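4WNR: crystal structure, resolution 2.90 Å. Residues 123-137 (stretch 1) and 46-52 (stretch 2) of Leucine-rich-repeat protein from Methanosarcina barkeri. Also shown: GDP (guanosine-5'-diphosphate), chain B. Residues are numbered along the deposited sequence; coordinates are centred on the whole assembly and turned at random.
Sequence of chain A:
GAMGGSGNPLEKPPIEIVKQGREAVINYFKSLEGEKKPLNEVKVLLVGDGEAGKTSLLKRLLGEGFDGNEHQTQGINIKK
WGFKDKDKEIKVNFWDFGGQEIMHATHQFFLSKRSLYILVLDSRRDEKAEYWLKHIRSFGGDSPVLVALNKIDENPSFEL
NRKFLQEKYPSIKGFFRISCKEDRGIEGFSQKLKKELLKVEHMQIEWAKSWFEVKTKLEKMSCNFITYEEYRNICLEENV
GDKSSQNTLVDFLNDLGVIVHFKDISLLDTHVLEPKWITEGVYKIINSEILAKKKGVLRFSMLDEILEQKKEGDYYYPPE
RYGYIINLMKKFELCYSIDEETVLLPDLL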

# COMPACT_ATOMS: atom_id res chain seq x y z
N SER A 123 17.63 -16.24 2.12
CA SER A 123 19.02 -16.51 1.74
C SER A 123 19.24 -16.63 0.23
O SER A 123 20.17 -16.02 -0.31
CB SER A 123 19.51 -17.79 2.43
OG SER A 123 18.66 -18.89 2.12
N ARG A 124 18.38 -17.40 -0.43
CA ARG A 124 18.55 -17.72 -1.86
C ARG A 124 18.92 -16.51 -2.71
O ARG A 124 19.83 -16.58 -3.54
CB ARG A 124 17.28 -18.39 -2.42
CG ARG A 124 17.08 -19.82 -1.93
CD ARG A 124 16.15 -20.61 -2.84
NE ARG A 124 14.75 -20.20 -2.71
CZ ARG A 124 13.93 -20.58 -1.73
NH1 ARG A 124 14.34 -21.38 -0.75
NH2 ARG A 124 12.68 -20.14 -1.72
N ARG A 125 18.22 -15.40 -2.50
CA ARG A 125 18.56 -14.14 -3.16
C ARG A 125 19.63 -13.41 -2.34
O ARG A 125 19.33 -12.82 -1.30
CB ARG A 125 17.32 -13.27 -3.34
CG ARG A 125 16.27 -13.91 -4.24
CD ARG A 125 14.95 -13.15 -4.22
NE ARG A 125 13.86 -13.98 -4.74
CZ ARG A 125 13.26 -14.96 -4.07
NH1 ARG A 125 13.62 -15.26 -2.82
NH2 ARG A 125 12.28 -15.64 -4.64
N ASP A 126 20.87 -13.49 -2.81
CA ASP A 126 22.03 -13.00 -2.05
C ASP A 126 22.11 -11.47 -2.04
O ASP A 126 22.35 -10.85 -3.08
CB ASP A 126 23.32 -13.61 -2.62
CG ASP A 126 24.50 -13.51 -1.65
OD1 ASP A 126 24.34 -12.99 -0.53
OD2 ASP A 126 25.60 -13.98 -2.03
N GLU A 127 21.91 -10.89 -0.86
CA GLU A 127 22.03 -9.44 -0.64
C GLU A 127 21.18 -8.60 -1.59
O GLU A 127 21.69 -7.96 -2.51
CB GLU A 127 23.50 -9.01 -0.71
CG GLU A 127 24.36 -9.55 0.43
CD GLU A 127 23.98 -8.96 1.78
OE1 GLU A 127 23.94 -7.72 1.91
OE2 GLU A 127 23.71 -9.75 2.72
N LYS A 128 19.87 -8.62 -1.35
CA LYS A 128 18.93 -7.74 -2.03
C LYS A 128 18.28 -6.78 -1.02
O LYS A 128 17.30 -6.11 -1.33
CB LYS A 128 17.85 -8.57 -2.75
CG LYS A 128 17.18 -7.86 -3.92
CD LYS A 128 18.03 -7.89 -5.18
CE LYS A 128 17.48 -6.97 -6.26
NZ LYS A 128 16.07 -7.31 -6.65
N ALA A 129 18.84 -6.73 0.19
CA ALA A 129 18.27 -5.96 1.29
C ALA A 129 18.44 -4.45 1.08
O ALA A 129 17.49 -3.69 1.24
CB ALA A 129 18.89 -6.38 2.61
N GLU A 130 19.65 -4.04 0.73
CA GLU A 130 19.97 -2.63 0.55
C GLU A 130 19.23 -2.00 -0.63
O GLU A 130 19.00 -0.79 -0.66
CB GLU A 130 21.48 -2.44 0.38
CG GLU A 130 21.95 -1.01 0.60
CD GLU A 130 23.46 -0.90 0.76
OE1 GLU A 130 23.91 0.13 1.31
OE2 GLU A 130 24.18 -1.83 0.35
N TYR A 131 18.85 -2.82 -1.61
CA TYR A 131 17.97 -2.39 -2.70
C TYR A 131 16.60 -1.99 -2.14
O TYR A 131 16.07 -0.93 -2.49
CB TYR A 131 17.83 -3.50 -3.75
CG TYR A 131 16.60 -3.38 -4.63
CD1 TYR A 131 16.57 -2.48 -5.70
CD2 TYR A 131 15.47 -4.16 -4.40
CE1 TYR A 131 15.45 -2.37 -6.51
CE2 TYR A 131 14.34 -4.06 -5.20
CZ TYR A 131 14.34 -3.16 -6.26
OH TYR A 131 13.22 -3.06 -7.05
N TRP A 132 16.05 -2.83 -1.28
CA TRP A 132 14.73 -2.58 -0.68
C TRP A 132 14.74 -1.44 0.34
O TRP A 132 13.75 -0.73 0.49
CB TRP A 132 14.18 -3.85 -0.02
CG TRP A 132 13.51 -4.78 -0.99
CD1 TRP A 132 13.99 -5.97 -1.44
CD2 TRP A 132 12.24 -4.59 -1.62
NE1 TRP A 132 13.10 -6.54 -2.32
CE2 TRP A 132 12.01 -5.71 -2.45
CE3 TRP A 132 11.27 -3.58 -1.57
CZ2 TRP A 132 10.86 -5.85 -3.22
CZ3 TRP A 132 10.12 -3.73 -2.34
CH2 TRP A 132 9.92 -4.86 -3.15
N LEU A 133 15.86 -1.26 1.04
CA LEU A 133 15.98 -0.20 2.04
C LEU A 133 16.01 1.19 1.40
O LEU A 133 15.41 2.12 1.92
CB LEU A 133 17.22 -0.42 2.92
CG LEU A 133 17.12 -1.61 3.88
CD1 LEU A 133 18.49 -1.95 4.45
CD2 LEU A 133 16.13 -1.33 5.00
N LYS A 134 16.71 1.32 0.27
CA LYS A 134 16.69 2.56 -0.51
C LYS A 134 15.30 2.81 -1.09
O LYS A 134 14.87 3.96 -1.19
CB LYS A 134 17.70 2.49 -1.66
CG LYS A 134 19.15 2.53 -1.21
CD LYS A 134 20.10 2.45 -2.40
CE LYS A 134 21.55 2.37 -1.95
NZ LYS A 134 22.49 2.33 -3.10
N HIS A 135 14.62 1.73 -1.46
CA HIS A 135 13.28 1.81 -2.03
C HIS A 135 12.27 2.31 -1.00
O HIS A 135 11.47 3.19 -1.28
CB HIS A 135 12.86 0.44 -2.57
CG HIS A 135 11.73 0.49 -3.55
ND1 HIS A 135 10.42 0.27 -3.18
CD2 HIS A 135 11.71 0.73 -4.88
CE1 HIS A 135 9.64 0.38 -4.24
NE2 HIS A 135 10.40 0.65 -5.28
N ILE A 136 12.33 1.73 0.20
CA ILE A 136 11.44 2.13 1.31
C ILE A 136 11.74 3.56 1.77
O ILE A 136 10.83 4.28 2.17
CB ILE A 136 11.55 1.15 2.50
CG1 ILE A 136 11.01 -0.23 2.10
CG2 ILE A 136 10.78 1.65 3.71
CD1 ILE A 136 11.49 -1.36 2.99
N ARG A 137 13.01 3.95 1.71
CA ARG A 137 13.43 5.29 2.12
C ARG A 137 12.82 6.37 1.23
O ARG A 137 12.38 7.42 1.72
CB ARG A 137 14.96 5.39 2.08
CG ARG A 137 15.52 6.73 2.54
CD ARG A 137 17.04 6.73 2.54
NE ARG A 137 17.59 6.53 1.19
CZ ARG A 137 18.89 6.44 0.91
NH1 ARG A 137 19.80 6.52 1.88
NH2 ARG A 137 19.28 6.25 -0.35
PB GDP B . 5.28 -14.39 -0.77
O1B GDP B . 6.54 -14.30 0.22
O2B GDP B . 4.26 -13.26 -0.28
O3B GDP B . 5.69 -14.17 -2.18
O3A GDP B . 4.48 -15.77 -0.54
PA GDP B . 4.99 -16.96 0.41
O1A GDP B . 5.59 -16.46 1.67
O2A GDP B . 3.65 -17.80 0.70
O5' GDP B . 5.94 -17.91 -0.47
C5' GDP B . 7.08 -18.47 0.09
C4' GDP B . 7.06 -20.00 -0.16
O4' GDP B . 8.02 -20.61 0.73
C3' GDP B . 5.72 -20.65 0.19
O3' GDP B . 5.59 -21.89 -0.52
C2' GDP B . 5.83 -20.89 1.67
O2' GDP B . 5.08 -22.06 2.06
C1' GDP B . 7.32 -21.14 1.89
N9 GDP B . 7.83 -20.49 3.13
C8 GDP B . 7.52 -19.31 3.65
N7 GDP B . 8.22 -19.13 4.76
C5 GDP B . 8.98 -20.21 4.94
C6 GDP B . 9.85 -20.52 5.91
O6 GDP B . 10.07 -19.75 6.84
N1 GDP B . 10.52 -21.74 5.86
C2 GDP B . 10.26 -22.61 4.79
N2 GDP B . 10.88 -23.78 4.71
N3 GDP B . 9.37 -22.24 3.85
C4 GDP B . 8.74 -21.06 3.93
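Stretch 2 (46-52) LVGDGEA

What do the two arginines at the start of stretch 1 meet? They lie in the loop ahead of the helix and reach the far end of stretch 2, where G50 is extended and E51 turns into the left-handed region beside the nucleotide. R124 stays at the margin, its NH2 4.1 Å from E51 O. R125 comes closer: its NH2 lies 2.6 Å from G50 O, yet the carbonyl sits over one face of the guanidinium, so the angle is too poor for a hydrogen bond. Its CD also packs 3.2 Å from D49 OD2.

Where does D49 settle? Its CA-to-CB bond points toward stretch 1, and the carboxylate lies between the loop and the helix. K128, the N-cap residue, brings CG to 3.5 Å from D49 OD2, while its NZ remains 4.0 Å from D49 OD1, beyond a salt bridge. On the first turns of the helix, W132 NE1 donates a weak hydrogen bond to D49 OD1 at 3.2 Å, an approach near the plane of the indole.

How does the backbone meet W132? G48 CA lies over the face of the six-membered ring, 3.9 Å from the centroid, in a CH-pi contact; a CB would point away from stretch 1. At phi/psi of 141/171° a CB would jam against the carbonyl O of the preceding residue, so the conformation itself calls for glycine. W132 CZ3 also lies 4.1 Å from V47 CB.

How does the contact end, and in which direction does stretch 2 run? One helical turn after W132, I136 CD1 packs 3.7 Å from V47 CG2, an apolar contact with the strand. The partners thus run from E51 back to V47 as stretch 1 advances, so the two segments pass in opposite senses. Beyond the arginines, E51 N donates a 2.6 Å hydrogen bond to GDP O3B.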

# COMPACT_ATOMS: atom_id res chain seq x y z
N LEU A 46 3.82 -5.05 4.04
CA LEU A 46 4.69 -6.22 3.85
C LEU A 46 5.38 -6.07 2.49
O LEU A 46 4.73 -6.13 1.45
CB LEU A 46 3.88 -7.52 3.89
CG LEU A 46 3.40 -8.09 5.23
CD1 LEU A 46 4.58 -8.51 6.10
CD2 LEU A 46 2.51 -7.10 5.98
N VAL A 47 6.69 -5.86 2.51
CA VAL A 47 7.46 -5.69 1.27
C VAL A 47 8.67 -6.62 1.23
O VAL A 47 9.14 -7.10 2.26
CB VAL A 47 7.91 -4.23 1.06
CG1 VAL A 47 6.70 -3.35 0.80
CG2 VAL A 47 8.71 -3.71 2.24
N GLY A 48 9.17 -6.86 0.02
CA GLY A 48 10.25 -7.82 -0.22
C GLY A 48 10.00 -8.60 -1.49
O GLY A 48 8.93 -8.51 -2.09
N ASP A 49 11.00 -9.38 -1.91
CA ASP A 49 10.91 -10.16 -3.15
C ASP A 49 9.82 -11.22 -3.09
O ASP A 49 9.40 -11.63 -2.00
CB ASP A 49 12.25 -10.85 -3.47
CG ASP A 49 13.33 -9.87 -3.89
OD1 ASP A 49 13.01 -8.87 -4.57
OD2 ASP A 49 14.50 -10.10 -3.54
N GLY A 50 9.37 -11.66 -4.26
CA GLY A 50 8.37 -12.72 -4.35
C GLY A 50 8.92 -14.03 -3.80
O GLY A 50 10.11 -14.31 -3.94
N GLU A 51 8.04 -14.82 -3.18
CA GLU A 51 8.41 -16.09 -2.55
C GLU A 51 9.52 -15.92 -1.50
O GLU A 51 10.45 -16.71 -1.43
CB GLU A 51 8.81 -17.13 -3.60
CG GLU A 51 7.74 -17.39 -4.64
CD GLU A 51 8.14 -18.45 -5.66
OE1 GLU A 51 9.33 -18.83 -5.70
OE2 GLU A 51 7.25 -18.89 -6.43
N ALA A 52 9.40 -14.87 -0.69
CA ALA A 52 10.36 -14.58 0.38
C ALA A 52 9.82 -14.97 1.75
O ALA A 52 10.57 -15.47 2.60
CB ALA A 52 10.73 -13.11 0.37